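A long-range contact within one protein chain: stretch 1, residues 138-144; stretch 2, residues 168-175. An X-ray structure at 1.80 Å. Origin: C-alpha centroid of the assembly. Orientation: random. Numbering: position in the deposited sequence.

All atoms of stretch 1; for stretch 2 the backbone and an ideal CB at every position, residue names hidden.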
# COMPACT_ATOMS: atom_id res chain seq x y z
N SER A 138 4.81 13.24 3.59
CA SER A 138 4.00 13.36 2.39
C SER A 138 4.87 13.61 1.16
O SER A 138 4.69 13.00 0.10
CB SER A 138 2.98 14.50 2.52
OG SER A 138 2.19 14.61 1.33
N ALA A 139 5.82 14.53 1.31
CA ALA A 139 6.80 14.83 0.26
C ALA A 139 7.59 13.62 -0.25
O ALA A 139 7.90 13.56 -1.45
CB ALA A 139 7.80 15.90 0.75
N ARG A 140 7.99 12.72 0.65
CA ARG A 140 8.80 11.54 0.31
C ARG A 140 7.96 10.38 -0.28
O ARG A 140 8.46 9.59 -1.10
CB ARG A 140 9.60 11.07 1.52
CG ARG A 140 10.83 11.98 1.79
CD ARG A 140 11.38 11.88 3.24
NE ARG A 140 12.52 12.76 3.34
CZ ARG A 140 12.45 14.10 3.39
NH1 ARG A 140 11.29 14.75 3.41
NH2 ARG A 140 13.56 14.80 3.43
N LEU A 141 6.71 10.32 0.14
CA LEU A 141 5.74 9.33 -0.35
C LEU A 141 5.09 9.72 -1.66
O LEU A 141 4.76 8.85 -2.45
CB LEU A 141 4.65 9.11 0.69
CG LEU A 141 5.16 8.55 2.02
CD1 LEU A 141 3.91 8.28 2.92
CD2 LEU A 141 6.03 7.30 1.83
N GLY A 142 4.92 11.02 -1.88
CA GLY A 142 4.19 11.52 -3.01
C GLY A 142 2.69 11.40 -2.90
O GLY A 142 1.98 11.37 -3.91
N CYS A 143 2.18 11.28 -1.68
CA CYS A 143 0.76 11.23 -1.44
C CYS A 143 0.43 11.98 -0.15
O CYS A 143 1.31 12.20 0.71
CB CYS A 143 0.26 9.78 -1.40
SG CYS A 143 0.75 8.85 0.06
N PRO A 144 -0.85 12.43 -0.01
CA PRO A 144 -1.31 13.09 1.19
C PRO A 144 -1.11 12.25 2.45
O PRO A 144 -1.27 11.02 2.45
CB PRO A 144 -2.80 13.28 0.94
CG PRO A 144 -3.00 13.16 -0.54
CD PRO A 144 -1.93 12.30 -1.02
N UNK A 168 -3.58 11.53 -8.49
CA UNK A 168 -2.54 10.56 -8.65
C UNK A 168 -1.42 10.89 -7.65
O UNK A 168 -1.14 12.07 -7.38
CB UNK A 168 -2.03 10.54 -10.09
N UNK A 169 -0.76 9.86 -7.16
CA UNK A 169 0.42 10.05 -6.34
C UNK A 169 1.49 10.70 -7.18
O UNK A 169 1.52 10.54 -8.40
CB UNK A 169 0.91 8.73 -5.75
N UNK A 170 2.39 11.42 -6.53
CA UNK A 170 3.46 12.07 -7.24
C UNK A 170 4.55 11.04 -7.57
O UNK A 170 4.77 10.10 -6.81
CB UNK A 170 4.02 13.23 -6.42
N UNK A 171 5.24 11.27 -8.68
CA UNK A 171 6.38 10.45 -9.17
C UNK A 171 7.67 10.76 -8.41
O UNK A 171 8.70 11.09 -8.99
CB UNK A 171 6.60 10.69 -10.67
N UNK A 172 7.58 10.70 -7.11
CA UNK A 172 8.73 10.87 -6.24
C UNK A 172 9.73 9.74 -6.49
O UNK A 172 9.35 8.66 -6.94
CB UNK A 172 8.30 10.90 -4.77
N UNK A 173 10.99 9.98 -6.17
CA UNK A 173 11.93 8.89 -6.11
C UNK A 173 11.54 8.11 -4.89
O UNK A 173 11.47 8.68 -3.80
CB UNK A 173 13.38 9.36 -6.06
N UNK A 174 11.30 6.82 -5.05
CA UNK A 174 11.04 6.00 -3.87
C UNK A 174 12.18 5.00 -3.74
O UNK A 174 13.32 5.36 -3.45
CB UNK A 174 9.69 5.29 -3.96
N UNK A 175 11.90 3.73 -4.00
CA UNK A 175 12.93 2.73 -3.81
C UNK A 175 13.91 2.83 -4.96
O UNK A 175 13.52 3.00 -6.12
CB UNK A 175 12.33 1.32 -3.71

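Stretch 1 is the last turn of a helix and the chain that leaves it. Gly142, whose N closes the turn on Ser138 O at 2.8 Å, leaves helical geometry with a positive phi of 76°, and the carbonyls of Ala139, Arg140, Leu141 and Gly142 provide much of the surface that stretch 2 meets.

At position 168 the CB points away from stretch 1, with nothing of it within 5.5 Å, so the contact places little restriction on the side chain. The residue is Ala168; its backbone takes part instead, as a water lies 3.0 Å from Ala168 O and 3.2 Å from Gly142 O, within hydrogen-bonding reach of each.

Position 169 has an extended backbone and a CB directed sideways, 3.4 Å from Gly142 O and 4.5 Å from Cys143 CB. A small or medium side chain could run along Cys143, and either a polar or an aliphatic one would be plausible. The deposited Asn169, with chi1 in the m well, brings OD1 to 3.8 Å from Cys143 CB, a packing contact; its amide finds its hydrogen bonds elsewhere in the structure.

The backbone at position 170 makes the central link: its N donates to Gly142 O at 2.7 Å with an angle of 167°, close to linear. That bond needs a backbone NH, which proline lacks. The CB points sideways, 3.7 Å from the same Gly142 O, and many side chains would fit, a polar one among them. It is Glu170, whose OE1 accepts a weak hydrogen bond from a water that also donates to Ser138 O. A second water joins the backbones, donating to Glu170 O at 2.6 Å and Leu141 O at 2.8 Å. The fit also depends on Gly142: an ideal CB there would lie 2.6 Å from Glu170 O, a clash.

At position 171 the CB again points away and meets nothing of stretch 1; phi and psi of -78° and 52° mark a bend, and a polar residue suits this open side. Asn171 occupies it. Across the bend, the N of 172 donates to Glu170 O at 2.9 Å.

Position 172 faces stretch 1 directly, its CB 3.9 Å from Arg140 O and 4.4 Å from Gly142 N. A compact aliphatic group suits the shallow surface left by the glycine; valine, isoleucine or perhaps threonine could be expected. Val172 sets CG1 3.6 Å from Gly142 CA and 3.3 Å from Ala139 O, while CG2 lies 3.5 Å from Leu141 O. Its two methyls thus spread over the helix end.

The CB of position 173 turns away into space free of stretch 1, where a polar or charged residue is reasonable; it is Glu173.

At 174 the CB is sideways and 5.3 Å from Arg140 O, so only a longer side chain would reach well. A medium-length aliphatic chain could cover the carbonyls, and a polar one with a donor is also conceivable, since Arg140 O is an acceptor. Leu174 packs its CD2 3.2 Å from Arg140 O, without a hydrogen bond.

Position 175 is out of reach, leaving its choice undetermined here; it is Val175.

Stretch 2 168-175: ANENVELV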
# COMPACT_ATOMS: atom_id res chain seq x y z
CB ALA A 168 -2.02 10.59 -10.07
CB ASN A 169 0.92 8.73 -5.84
CG ASN A 169 -0.19 7.87 -5.22
OD1 ASN A 169 -1.16 8.37 -4.68
ND2 ASN A 169 -0.04 6.58 -5.35
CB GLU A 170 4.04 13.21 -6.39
CG GLU A 170 3.03 14.29 -5.99
CD GLU A 170 3.68 15.50 -5.26
OE1 GLU A 170 4.76 15.35 -4.63
OE2 GLU A 170 3.10 16.61 -5.34
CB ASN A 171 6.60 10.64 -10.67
CG ASN A 171 6.90 12.11 -11.06
OD1 ASN A 171 6.20 13.02 -10.60
ND2 ASN A 171 7.93 12.33 -11.90
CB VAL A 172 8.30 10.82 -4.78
CG1 VAL A 172 7.50 12.06 -4.39
CG2 VAL A 172 7.49 9.58 -4.54
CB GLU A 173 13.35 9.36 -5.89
CG GLU A 173 14.34 8.19 -5.92
CD GLU A 173 15.02 8.01 -7.26
OE1 GLU A 173 15.61 6.93 -7.50
OE2 GLU A 173 14.97 8.98 -8.07
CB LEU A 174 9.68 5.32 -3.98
CG LEU A 174 8.43 6.21 -3.89
CD1 LEU A 174 7.23 5.47 -4.45
CD2 LEU A 174 8.23 6.68 -2.46
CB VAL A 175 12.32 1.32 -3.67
CG1 VAL A 175 13.43 0.30 -3.45
CG2 VAL A 175 11.35 1.31 -2.51
O HOH W 1 3.15 14.60 -1.88
O HOH W 2 4.18 8.20 -5.06
O HOH W 3 -0.67 13.06 -4.54
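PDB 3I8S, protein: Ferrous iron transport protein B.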